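Local coordinates for protein DNA polymerase III subunit beta (Deinococcus radiodurans, PDB 4TRT) that probably tethers DNA polymerases and other proteins to DNA as a ring-shaped head-to-tail homodimer, making replication processive, at residues V6-L11 / Q77-L82; E85-E90 / L96-G101; R240-D245 / M354-T359; L333-S338 / A342-V347. All coordinates share one frame; numbering follows the deposited sequence.

Interaction 1 (V6-L11 / Q77-L82)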
loop_
_atom_site.group_PDB
_atom_site.type_symbol
_atom_site.label_atom_id
_atom_site.label_comp_id
_atom_site.label_asym_id
_atom_site.label_seq_id
_atom_site.Cartn_x
_atom_site.Cartn_y
_atom_site.Cartn_z
ATOM N N VAL A 6 9.916 -12.480 27.907
ATOM C CA VAL A 6 10.308 -11.327 27.127
ATOM C C VAL A 6 9.069 -10.452 26.853
ATOM O O VAL A 6 7.935 -10.940 26.830
ATOM C CB VAL A 6 11.013 -11.783 25.805
ATOM C CG1 VAL A 6 10.073 -12.583 24.920
ATOM C CG2 VAL A 6 11.579 -10.609 25.030
ATOM N N THR A 7 9.295 -9.148 26.713
ATOM C CA THR A 7 8.249 -8.199 26.338
ATOM C C THR A 7 7.954 -8.362 24.854
ATOM O O THR A 7 8.884 -8.444 24.049
ATOM C CB THR A 7 8.712 -6.766 26.652
ATOM O OG1 THR A 7 8.707 -6.585 28.075
ATOM C CG2 THR A 7 7.818 -5.749 26.025
ATOM N N LYS A 8 6.677 -8.423 24.489
ATOM C CA LYS A 8 6.293 -8.563 23.088
ATOM C C LYS A 8 6.815 -7.393 22.245
ATOM O O LYS A 8 7.310 -7.609 21.133
ATOM C CB LYS A 8 4.781 -8.686 22.917
ATOM C CG LYS A 8 4.347 -8.967 21.482
ATOM C CD LYS A 8 2.837 -9.059 21.320
ATOM C CE LYS A 8 2.164 -7.691 21.397
ATOM N NZ LYS A 8 0.696 -7.822 21.499
ATOM N N LYS A 9 6.692 -6.176 22.774
ATOM C CA LYS A 9 7.098 -4.960 22.070
ATOM C C LYS A 9 8.557 -5.031 21.641
ATOM O O LYS A 9 8.896 -4.736 20.492
ATOM C CB LYS A 9 6.884 -3.727 22.951
ATOM C CG LYS A 9 7.357 -2.417 22.315
ATOM C CD LYS A 9 6.999 -1.211 23.168
ATOM C CE LYS A 9 7.956 -0.050 22.923
ATOM N NZ LYS A 9 8.250 0.130 21.469
ATOM N N THR A 10 9.411 -5.487 22.542
ATOM C CA THR A 10 10.835 -5.524 22.277
ATOM C C THR A 10 11.164 -6.666 21.324
ATOM O O THR A 10 11.974 -6.505 20.410
ATOM C CB THR A 10 11.650 -5.658 23.582
ATOM O OG1 THR A 10 11.025 -4.909 24.637
ATOM C CG2 THR A 10 13.024 -5.077 23.390
ATOM N N LEU A 11 10.542 -7.818 21.528
ATOM C CA LEU A 11 10.764 -8.952 20.637
ATOM C C LEU A 11 10.284 -8.630 19.220
ATOM O O LEU A 11 10.940 -8.990 18.251
ATOM C CB LEU A 11 10.099 -10.212 21.177
ATOM C CG LEU A 11 10.316 -11.542 20.429
ATOM C CD1 LEU A 11 11.782 -11.992 20.341
ATOM C CD2 LEU A 11 9.478 -12.568 21.155
ATOM N N GLN A 77 5.744 -13.452 12.514
ATOM C CA GLN A 77 4.309 -13.332 12.301
ATOM C C GLN A 77 3.521 -13.801 13.520
ATOM O O GLN A 77 2.532 -13.181 13.916
ATOM C CB GLN A 77 3.911 -14.121 11.045
ATOM C CG GLN A 77 2.414 -14.163 10.755
ATOM C CD GLN A 77 2.109 -14.930 9.478
ATOM O OE1 GLN A 77 2.918 -15.736 9.023
ATOM N NE2 GLN A 77 0.949 -14.679 8.894
ATOM N N ILE A 78 3.932 -14.927 14.095
ATOM C CA ILE A 78 3.264 -15.469 15.282
ATOM C C ILE A 78 3.361 -14.465 16.445
ATOM O O ILE A 78 2.367 -14.180 17.121
ATOM C CB ILE A 78 3.876 -16.829 15.659
ATOM C CG1 ILE A 78 3.394 -17.912 14.687
ATOM C CG2 ILE A 78 3.563 -17.200 17.101
ATOM C CD1 ILE A 78 4.152 -19.230 14.858
ATOM N N VAL A 79 4.541 -13.889 16.634
ATOM C CA VAL A 79 4.746 -12.953 17.750
ATOM C C VAL A 79 3.933 -11.677 17.537
ATOM O O VAL A 79 3.261 -11.215 18.444
ATOM C CB VAL A 79 6.240 -12.636 17.966
ATOM C CG1 VAL A 79 6.439 -11.552 19.044
ATOM C CG2 VAL A 79 6.991 -13.895 18.354
ATOM N N ARG A 80 3.951 -11.151 16.319
ATOM C CA ARG A 80 3.153 -9.986 15.980
ATOM C C ARG A 80 1.669 -10.172 16.270
ATOM O O ARG A 80 1.037 -9.256 16.772
ATOM C CB ARG A 80 3.375 -9.672 14.513
ATOM C CG ARG A 80 2.517 -8.583 13.887
ATOM C CD ARG A 80 2.836 -8.448 12.406
ATOM N NE ARG A 80 4.267 -8.540 12.167
ATOM C CZ ARG A 80 4.876 -9.365 11.311
ATOM N NH1 ARG A 80 4.204 -10.202 10.531
ATOM N NH2 ARG A 80 6.195 -9.326 11.216
ATOM N N ASN A 81 1.138 -11.360 15.980
ATOM C CA ASN A 81 -0.282 -11.642 16.139
ATOM C C ASN A 81 -0.710 -11.937 17.576
ATOM O O ASN A 81 -1.901 -12.041 17.854
ATOM C CB ASN A 81 -0.686 -12.834 15.248
ATOM C CG ASN A 81 -0.658 -12.505 13.765
ATOM O OD1 ASN A 81 -0.706 -11.333 13.374
ATOM N ND2 ASN A 81 -0.599 -13.543 12.920
ATOM N N LEU A 82 0.244 -12.113 18.482
ATOM C CA LEU A 82 -0.088 -12.407 19.861
ATOM C C LEU A 82 -0.812 -11.208 20.485
ATOM O O LEU A 82 -0.513 -10.048 20.180
ATOM C CB LEU A 82 1.144 -12.750 20.680
ATOM C CG LEU A 82 1.824 -14.080 20.464
ATOM C CD1 LEU A 82 3.071 -14.085 21.332
ATOM C CD2 LEU A 82 0.939 -15.262 20.828
#

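Interaction 2 (E85-E90 / L96-G101)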
loop_
_atom_site.group_PDB
_atom_site.type_symbol
_atom_site.label_atom_id
_atom_site.label_comp_id
_atom_site.label_asym_id
_atom_site.label_seq_id
_atom_site.Cartn_x
_atom_site.Cartn_y
_atom_site.Cartn_z
ATOM N N GLU A 85 0.931 -8.575 26.238
ATOM C CA GLU A 85 2.178 -7.797 26.198
ATOM C C GLU A 85 3.418 -8.572 26.641
ATOM O O GLU A 85 4.528 -8.119 26.395
ATOM C CB GLU A 85 2.050 -6.508 27.007
ATOM C CG GLU A 85 1.108 -5.490 26.378
ATOM C CD GLU A 85 1.371 -5.187 24.894
ATOM O OE1 GLU A 85 2.504 -5.378 24.375
ATOM O OE2 GLU A 85 0.408 -4.753 24.228
ATOM N N LEU A 86 3.232 -9.717 27.303
ATOM C CA LEU A 86 4.346 -10.485 27.820
ATOM C C LEU A 86 4.336 -11.881 27.192
ATOM O O LEU A 86 3.285 -12.557 27.137
ATOM C CB LEU A 86 4.337 -10.555 29.351
ATOM C CG LEU A 86 4.401 -9.231 30.125
ATOM C CD1 LEU A 86 4.328 -9.525 31.621
ATOM C CD2 LEU A 86 5.632 -8.392 29.810
ATOM N N VAL A 87 5.509 -12.289 26.715
ATOM C CA VAL A 87 5.651 -13.543 25.962
ATOM C C VAL A 87 6.510 -14.531 26.750
ATOM O O VAL A 87 7.547 -14.160 27.284
ATOM C CB VAL A 87 6.258 -13.284 24.577
ATOM C CG1 VAL A 87 6.344 -14.579 23.752
ATOM C CG2 VAL A 87 5.445 -12.232 23.815
ATOM N N GLU A 88 6.059 -15.780 26.828
ATOM C CA GLU A 88 6.875 -16.868 27.350
ATOM C C GLU A 88 7.365 -17.750 26.192
ATOM O O GLU A 88 6.567 -18.207 25.378
ATOM C CB GLU A 88 6.085 -17.719 28.350
ATOM C CG GLU A 88 6.972 -18.759 29.030
ATOM C CD GLU A 88 6.245 -19.716 29.945
ATOM O OE1 GLU A 88 5.182 -20.238 29.551
ATOM O OE2 GLU A 88 6.778 -19.972 31.044
ATOM N N LEU A 89 8.676 -17.974 26.134
ATOM C CA LEU A 89 9.285 -18.920 25.200
ATOM C C LEU A 89 9.717 -20.123 26.000
ATOM O O LEU A 89 10.203 -19.984 27.139
ATOM C CB LEU A 89 10.503 -18.307 24.504
ATOM C CG LEU A 89 10.226 -17.057 23.686
ATOM C CD1 LEU A 89 11.517 -16.502 23.092
ATOM C CD2 LEU A 89 9.163 -17.368 22.623
ATOM N N GLU A 90 9.492 -21.308 25.446
ATOM C CA GLU A 90 9.977 -22.545 26.042
ATOM C C GLU A 90 10.479 -23.462 24.927
ATOM O O GLU A 90 9.839 -23.593 23.897
ATOM C CB GLU A 90 8.885 -23.238 26.865
ATOM C CG GLU A 90 9.322 -24.578 27.466
ATOM C CD GLU A 90 8.218 -25.315 28.208
ATOM O OE1 GLU A 90 7.238 -24.687 28.651
ATOM O OE2 GLU A 90 8.344 -26.542 28.373
ATOM N N LEU A 96 9.633 -25.229 19.826
ATOM C CA LEU A 96 9.569 -23.956 20.540
ATOM C C LEU A 96 8.118 -23.589 20.856
ATOM O O LEU A 96 7.289 -23.421 19.949
ATOM C CB LEU A 96 10.184 -22.830 19.723
ATOM C CG LEU A 96 10.168 -21.455 20.414
ATOM C CD1 LEU A 96 11.229 -21.465 21.507
ATOM C CD2 LEU A 96 10.386 -20.301 19.442
ATOM N N SER A 97 7.815 -23.442 22.141
ATOM C CA SER A 97 6.500 -22.986 22.560
ATOM C C SER A 97 6.513 -21.462 22.718
ATOM O O SER A 97 7.461 -20.894 23.276
ATOM C CB SER A 97 6.092 -23.674 23.857
ATOM O OG SER A 97 5.905 -25.051 23.609
ATOM N N VAL A 98 5.475 -20.803 22.206
ATOM C CA VAL A 98 5.373 -19.340 22.278
ATOM C C VAL A 98 3.988 -19.046 22.865
ATOM O O VAL A 98 2.955 -19.394 22.247
ATOM C CB VAL A 98 5.510 -18.689 20.889
ATOM C CG1 VAL A 98 5.560 -17.172 21.003
ATOM C CG2 VAL A 98 6.730 -19.220 20.135
ATOM N N ARG A 99 3.969 -18.488 24.078
ATOM C CA ARG A 99 2.752 -18.394 24.884
ATOM C C ARG A 99 2.510 -16.986 25.368
ATOM O O ARG A 99 3.441 -16.296 25.783
ATOM C CB ARG A 99 2.833 -19.280 26.143
ATOM C CG ARG A 99 2.850 -20.762 25.860
ATOM C CD ARG A 99 2.732 -21.559 27.145
ATOM N NE ARG A 99 2.890 -22.976 26.865
ATOM C CZ ARG A 99 4.004 -23.687 27.033
ATOM N NH1 ARG A 99 5.104 -23.148 27.535
ATOM N NH2 ARG A 99 3.998 -24.979 26.716
ATOM N N SER A 100 1.245 -16.589 25.335
ATOM C CA SER A 100 0.789 -15.360 25.984
ATOM C C SER A 100 -0.717 -15.508 26.227
ATOM O O SER A 100 -1.474 -15.778 25.295
ATOM C CB SER A 100 1.069 -14.135 25.112
ATOM O OG SER A 100 0.720 -12.956 25.825
ATOM N N GLY A 101 -1.121 -15.391 27.490
ATOM C CA GLY A 101 -2.505 -15.584 27.903
ATOM C C GLY A 101 -3.086 -16.899 27.396
ATOM O O GLY A 101 -2.567 -17.965 27.697
HETATM O O HOH W 1 8.025 -26.447 23.610
#

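Interaction 3 (R240-D245 / M354-T359). Unlike the reference sequence in segment 354-359: Met354 (reference Tyr), Ala355 (reference Gly), Val356 (reference Gly), Met357 (reference His), Val358 (reference Gly), Thr359 (reference His).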
loop_
_atom_site.group_PDB
_atom_site.type_symbol
_atom_site.label_atom_id
_atom_site.label_comp_id
_atom_site.label_asym_id
_atom_site.label_seq_id
_atom_site.Cartn_x
_atom_site.Cartn_y
_atom_site.Cartn_z
ATOM N N ARG A 240 36.007 17.139 -9.506
ATOM C CA ARG A 240 36.234 17.558 -10.887
ATOM C C ARG A 240 34.940 17.802 -11.656
ATOM O O ARG A 240 34.948 18.571 -12.598
ATOM C CB ARG A 240 37.073 16.518 -11.677
ATOM C CG ARG A 240 38.500 16.273 -11.199
ATOM C CD ARG A 240 39.333 15.560 -12.267
ATOM N NE ARG A 240 39.828 16.467 -13.313
ATOM C CZ ARG A 240 40.506 16.070 -14.392
ATOM N NH1 ARG A 240 40.742 14.776 -14.597
ATOM N NH2 ARG A 240 40.942 16.967 -15.280
ATOM N N VAL A 241 33.846 17.145 -11.276
ATOM C CA VAL A 241 32.574 17.309 -11.999
ATOM C C VAL A 241 31.614 18.307 -11.325
ATOM O O VAL A 241 30.495 18.521 -11.821
ATOM C CB VAL A 241 31.862 15.949 -12.238
ATOM C CG1 VAL A 241 32.761 14.992 -13.027
ATOM C CG2 VAL A 241 31.400 15.305 -10.930
ATOM N N ILE A 242 32.056 18.924 -10.220
ATOM C CA ILE A 242 31.278 19.972 -9.540
ATOM C C ILE A 242 31.605 21.334 -10.156
ATOM O O ILE A 242 32.756 21.751 -10.161
ATOM C CB ILE A 242 31.579 20.036 -8.026
ATOM C CG1 ILE A 242 31.241 18.730 -7.337
ATOM C CG2 ILE A 242 30.759 21.127 -7.347
ATOM C CD1 ILE A 242 31.603 18.716 -5.863
ATOM N N PRO A 243 30.588 22.046 -10.668
ATOM C CA PRO A 243 30.848 23.334 -11.327
ATOM C C PRO A 243 31.190 24.446 -10.331
ATOM O O PRO A 243 30.534 24.569 -9.314
ATOM C CB PRO A 243 29.521 23.630 -12.035
ATOM C CG PRO A 243 28.497 22.944 -11.198
ATOM C CD PRO A 243 29.154 21.701 -10.663
ATOM N N LYS A 244 32.218 25.235 -10.615
ATOM C CA LYS A 244 32.582 26.368 -9.756
ATOM C C LYS A 244 32.351 27.716 -10.428
ATOM O O LYS A 244 32.395 28.731 -9.745
ATOM C CB LYS A 244 34.035 26.287 -9.276
ATOM C CG LYS A 244 34.278 25.362 -8.105
ATOM C CD LYS A 244 34.074 23.909 -8.479
ATOM C CE LYS A 244 34.571 22.940 -7.397
ATOM N NZ LYS A 244 35.025 21.665 -8.016
ATOM N N ASP A 245 32.103 27.738 -11.738
ATOM C CA ASP A 245 31.842 29.005 -12.444
ATOM C C ASP A 245 30.324 29.220 -12.608
ATOM O O ASP A 245 29.748 28.911 -13.642
ATOM C CB ASP A 245 32.559 29.019 -13.799
ATOM C CG ASP A 245 32.473 30.369 -14.505
ATOM O OD1 ASP A 245 31.839 31.301 -13.973
ATOM O OD2 ASP A 245 33.031 30.494 -15.614
ATOM N N MET A 354 24.182 18.791 -0.871
ATOM C CA MET A 354 24.379 19.381 -2.180
ATOM C C MET A 354 24.189 18.298 -3.245
ATOM O O MET A 354 24.680 17.183 -3.075
ATOM C CB MET A 354 25.802 19.920 -2.219
ATOM C CG MET A 354 26.255 20.572 -3.498
ATOM S SD MET A 354 28.058 20.739 -3.444
ATOM C CE MET A 354 28.362 21.107 -1.728
ATOM N N ALA A 355 23.491 18.650 -4.312
ATOM C CA ALA A 355 23.314 17.780 -5.475
ATOM C C ALA A 355 23.947 18.468 -6.682
ATOM O O ALA A 355 23.773 19.671 -6.874
ATOM C CB ALA A 355 21.839 17.527 -5.751
ATOM N N VAL A 356 24.675 17.697 -7.489
ATOM C CA VAL A 356 25.144 18.164 -8.778
ATOM C C VAL A 356 24.353 17.415 -9.834
ATOM O O VAL A 356 24.260 16.178 -9.796
ATOM C CB VAL A 356 26.652 17.917 -8.978
ATOM C CG1 VAL A 356 27.101 18.345 -10.386
ATOM C CG2 VAL A 356 27.445 18.646 -7.905
ATOM N N MET A 357 23.774 18.183 -10.749
ATOM C CA MET A 357 22.950 17.675 -11.837
ATOM C C MET A 357 23.595 18.006 -13.165
ATOM O O MET A 357 24.069 19.125 -13.348
ATOM C CB MET A 357 21.620 18.420 -11.832
ATOM C CG MET A 357 20.652 17.996 -10.751
ATOM S SD MET A 357 19.362 16.891 -11.334
ATOM C CE MET A 357 19.184 17.154 -13.102
ATOM N N VAL A 358 23.574 17.064 -14.094
ATOM C CA VAL A 358 23.947 17.329 -15.471
ATOM C C VAL A 358 22.709 17.636 -16.312
ATOM O O VAL A 358 21.611 17.215 -15.966
ATOM C CB VAL A 358 24.715 16.138 -16.074
ATOM C CG1 VAL A 358 25.960 15.846 -15.227
ATOM C CG2 VAL A 358 23.826 14.900 -16.214
ATOM N N THR A 359 22.888 18.405 -17.390
ATOM C CA THR A 359 21.793 18.697 -18.328
ATOM C C THR A 359 21.630 17.534 -19.323
ATOM O O THR A 359 22.543 16.724 -19.483
ATOM C CB THR A 359 22.029 20.028 -19.095
ATOM O OG1 THR A 359 23.286 19.998 -19.775
ATOM C CG2 THR A 359 22.009 21.215 -18.148
#

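Interaction 4 (L333-S338 / A342-V347). Unlike the reference sequence in segment 342-347: Val347 (reference Arg).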
loop_
_atom_site.group_PDB
_atom_site.type_symbol
_atom_site.label_atom_id
_atom_site.label_comp_id
_atom_site.label_asym_id
_atom_site.label_seq_id
_atom_site.Cartn_x
_atom_site.Cartn_y
_atom_site.Cartn_z
ATOM N N LEU A 333 19.271 27.180 -6.624
ATOM C CA LEU A 333 19.707 26.504 -7.857
ATOM C C LEU A 333 20.821 27.344 -8.457
ATOM O O LEU A 333 20.617 28.528 -8.743
ATOM C CB LEU A 333 18.543 26.394 -8.867
ATOM C CG LEU A 333 17.160 26.031 -8.315
ATOM C CD1 LEU A 333 16.137 26.033 -9.436
ATOM C CD2 LEU A 333 17.208 24.691 -7.573
ATOM N N LEU A 334 21.984 26.735 -8.650
ATOM C CA LEU A 334 23.144 27.418 -9.168
ATOM C C LEU A 334 23.502 26.820 -10.527
ATOM O O LEU A 334 23.834 25.636 -10.626
ATOM C CB LEU A 334 24.311 27.239 -8.217
ATOM C CG LEU A 334 24.110 27.603 -6.745
ATOM C CD1 LEU A 334 25.370 27.198 -5.977
ATOM C CD2 LEU A 334 23.825 29.074 -6.571
ATOM N N PHE A 335 23.451 27.657 -11.564
ATOM C CA PHE A 335 23.639 27.223 -12.938
ATOM C C PHE A 335 24.959 27.735 -13.484
ATOM O O PHE A 335 25.307 28.910 -13.281
ATOM C CB PHE A 335 22.500 27.747 -13.808
ATOM C CG PHE A 335 21.159 27.263 -13.392
ATOM C CD1 PHE A 335 20.819 25.925 -13.532
ATOM C CD2 PHE A 335 20.230 28.144 -12.849
ATOM C CE1 PHE A 335 19.563 25.475 -13.168
ATOM C CE2 PHE A 335 18.982 27.693 -12.459
ATOM C CZ PHE A 335 18.648 26.356 -12.630
ATOM N N SER A 336 25.706 26.853 -14.143
ATOM C CA SER A 336 26.976 27.235 -14.731
ATOM C C SER A 336 26.829 27.569 -16.219
ATOM O O SER A 336 27.774 28.046 -16.821
ATOM C CB SER A 336 28.029 26.149 -14.513
ATOM O OG SER A 336 27.702 24.942 -15.184
ATOM N N GLY A 337 25.661 27.302 -16.803
ATOM C CA GLY A 337 25.468 27.442 -18.249
ATOM C C GLY A 337 24.336 26.556 -18.750
ATOM O O GLY A 337 23.908 25.611 -18.057
ATOM N N SER A 338 23.831 26.852 -19.946
ATOM C CA SER A 338 22.611 26.183 -20.435
ATOM C C SER A 338 22.801 24.690 -20.661
ATOM O O SER A 338 21.845 23.929 -20.539
ATOM C CB SER A 338 22.096 26.826 -21.716
ATOM O OG SER A 338 23.076 26.717 -22.707
ATOM N N ALA A 342 24.718 21.855 -12.967
ATOM C CA ALA A 342 24.078 22.737 -12.000
ATOM C C ALA A 342 24.210 22.168 -10.597
ATOM O O ALA A 342 24.376 20.963 -10.430
ATOM C CB ALA A 342 22.608 22.904 -12.350
ATOM N N ILE A 343 24.102 23.036 -9.591
ATOM C CA ILE A 343 24.077 22.611 -8.188
ATOM C C ILE A 343 22.708 22.977 -7.611
ATOM O O ILE A 343 22.241 24.103 -7.797
ATOM C CB ILE A 343 25.196 23.281 -7.365
ATOM C CG1 ILE A 343 26.583 22.865 -7.874
ATOM C CG2 ILE A 343 25.071 22.937 -5.889
ATOM C CD1 ILE A 343 27.703 23.717 -7.294
ATOM N N PHE A 344 22.056 22.006 -6.957
ATOM C CA PHE A 344 20.845 22.243 -6.187
ATOM C C PHE A 344 21.178 22.019 -4.711
ATOM O O PHE A 344 21.805 21.026 -4.346
ATOM C CB PHE A 344 19.697 21.303 -6.580
ATOM C CG PHE A 344 19.263 21.379 -8.025
ATOM C CD1 PHE A 344 19.693 22.385 -8.879
ATOM C CD2 PHE A 344 18.335 20.456 -8.500
ATOM C CE1 PHE A 344 19.268 22.426 -10.186
ATOM C CE2 PHE A 344 17.876 20.504 -9.800
ATOM C CZ PHE A 344 18.361 21.482 -10.654
ATOM N N ARG A 345 20.789 22.965 -3.864
ATOM C CA ARG A 345 21.028 22.859 -2.428
ATOM C C ARG A 345 20.003 23.691 -1.646
ATOM O O ARG A 345 19.207 24.414 -2.253
ATOM C CB ARG A 345 22.457 23.293 -2.108
ATOM C CG ARG A 345 22.788 24.715 -2.503
ATOM C CD ARG A 345 24.232 25.088 -2.218
ATOM N NE ARG A 345 24.314 26.535 -2.132
ATOM C CZ ARG A 345 25.395 27.227 -1.816
ATOM N NH1 ARG A 345 26.553 26.622 -1.569
ATOM N NH2 ARG A 345 25.309 28.552 -1.744
ATOM N N ALA A 346 20.002 23.564 -0.318
ATOM C CA ALA A 346 19.238 24.489 0.548
ATOM C C ALA A 346 19.969 25.828 0.626
ATOM O O ALA A 346 21.160 25.903 0.336
ATOM C CB ALA A 346 19.025 23.902 1.941
ATOM N N VAL A 347 19.266 26.890 1.014
ATOM C CA VAL A 347 19.867 28.224 1.146
ATOM C C VAL A 347 21.216 28.172 1.911
ATOM O O VAL A 347 21.300 27.613 2.996
ATOM C CB VAL A 347 18.882 29.210 1.832
ATOM C CG1 VAL A 347 19.576 30.525 2.206
ATOM C CG2 VAL A 347 17.694 29.472 0.924
#

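Interaction 1 (V6-L11 / Q77-L82)
Lys8 and Leu11, in the first turn of helix 8-21, pack against Val79 in the last turn of helix 72-81 and Leu82 just beyond it. This is the helix pair of the N-terminal domain, which rests on the strands of that domain as in other beta sliding rings, where such helices line the DNA channel. The lysine chain runs past Val79 in the opposite direction to the valine side chain, its CD lying 3.6 Å from Val79 O, the carbonyl that already accepts the backbone N-H of Leu82. Lys8 CD also touches Leu82 CB at 4.1 Å. A bend at chi3 (74°) then turns the ammonium toward the chain just beyond the helix, where Lys8 NZ donates to Leu82 O at 2.9 Å, coming in from above the carbonyl plane. The stronger polar partner of this nitrogen is Gly84 O, with Gly83 O a weak third, and this cluster of carbonyls close to a helix C-terminus would be expected to favour its positive charge. Replacing Lys8 by a methionine would probably leave the carbonyls of Leu82 and Gly84 without their shared donor. This end of helix 72-81 also borders the dimer interface, since Asn81 O accepts a hydrogen bond from Arg263 of the second subunit. Deeper in, Leu11 and Val79 cross at about a right angle: Leu11 CD2 sits over the fork of the valine, 3.8 Å from Val79 CG1 and 4.0 Å from Val79 CG2.

Interaction 2 (E85-E90 / L96-G101)
Arg99 reaches across from its own strand to two glutamates on the neighbouring one, in the antiparallel beta hairpin of strands 86-92 and 95-100 of the N-terminal domain. With CG anti to the carbonyl carbon (chi1 -67°), its chain runs extended to NE and carries NH1 to the carboxylates. Arg99 NH1 donates to Glu90 OE1 at 2.9 Å, meeting that oxygen from above the carboxylate plane, and lies 3.5 Å from Glu88 OE1 in a longer salt bridge. Glu88 runs alongside the arginine, its carboxylate turned 69° from the guanidinium plane. Ser97 CB lies 3.6 Å above one face of the Arg99 guanidinium. Beneath this network, the pairs Glu88-Arg99 and Glu90-Ser97 are each closed by two backbone hydrogen bonds, the shortest being Ser97 N to Glu90 O at 2.7 Å. Ser100 OG adds a bond to Leu86 O. Glu88, Glu90 and Arg99 share one face; on the other, Leu89 CD2 lies beside Val98 CG2 at 3.9 Å, and Val98 and Leu96 pack on Phe75 of helix 72-81. With a leucine in place of Arg99, Glu88 and Glu90 would probably be left as neighbouring negative charges without the cation they share. Lys106 bonds Ser97 OG and brings its NZ close to Arg99 NH2, while Asp104 makes a long, weak ion pair with Arg99 NE. The two glutamates therefore probably ease the closeness of these like charges.

Interaction 3 (R240-D245 / M354-T359)
Val356 meets the loop with both branches of its side chain: chi1 of 177° sets CG1 anti to the backbone N and CG2 anti to the carbonyl carbon, a fork directed at residues 241-243. Ile242, with chi1 at -60°, holds CG1 anti to its own carbonyl carbon and lays it across the second prong. The two side chains cross at about a right angle, Ile242 CG1 lying 3.8 Å from Val356 CG2, with the isoleucine's own CG2 slightly farther off. The other prong points at the proline that follows, with 3.9 Å between Pro243 CD and Val356 CG1. Val356 CG1 also lies 3.7 Å from Val241 O, a van der Waals contact, so the valine is touched by three consecutive residues; its side-chain contacts, with Ile242 and Pro243, are apolar. The loop carries a brace of its own: Lys244 folds back so that its NZ donates to Ile242 O at 3.1 Å, approaching at a tilt of 29° from the carbonyl plane. Neighbouring strands extend the apolar surface, since Ile242 also rests on Ile177 and Ile343, Pro243 on Ile343, and Val356 on Val175. Met357, alternating to the other face of its strand, packs on Phe344 and Phe315. Strand 353-357 is hydrogen-bonded to strand 175-181 on one edge and to strand 342-346 on the other. The connection from the central to the C-terminal domain thus lies across the seam where their strands join in one continuous sheet, the interdomain construction characteristic of beta sliding rings.

Interaction 4 (L333-S338 / A342-V347)
Leu333 lies over one face of the Phe344 ring, its CD2 4.0 Å from the ring centroid and 26° off the normal, offset toward the rim, in a CH-pi contact. The edge of the same ring is approached by Phe335, with 4.3 Å between Phe335 CE1 and Phe344 CE1. Phe335 in turn meets the methyl of its cross-strand neighbour obliquely, Phe335 CD1 to Ala342 CB being 3.7 Å. These four side chains share one face of the hairpin. On the other, Leu334 crosses Ile343 at 4.1 Å between their CB atoms and puts CD1 over a face of the Arg345 guanidinium, 4.0 Å from Arg345 NE. With CG between the backbone N and the carbonyl carbon (chi1 60°), the extended arginine chain brings its guanidinium to this leucine, and NH2 forms a salt bridge with Glu332. Between the faces, Leu334 and Ile343 exchange backbone hydrogen bonds, Leu334 N to Ile343 O and Ile343 N to Leu334 O, both 2.8 Å. Ser336 OG bonds Pro341 O across the connecting loop. Phe335 and Ala342 also pack on strand 310-316 of another sheet, so this antiparallel beta hairpin contributes its aromatic face to the layered core of the C-terminal domain.

Interactions 1 and 2 lie in the N-terminal domain, with centres 9 Å apart, and interactions 3 and 4 lie toward the other end of the chain, with centres 8 Å apart; from one pair to the other the centres are about 49 to 57 Å apart. Interactions 1 and 2 follow in series and share a sheet, strand 2-7 running beside strand 86-92, with Lys8 packed on Val87. Interaction 4 is nested inside the loop closed by interaction 3, and strands 342-346 and 353-357 are hydrogen-bonded neighbours. The two pairs lie on opposite sides of the subunit's centre, one within the N-terminal domain and the other around the joint of the central and C-terminal domains.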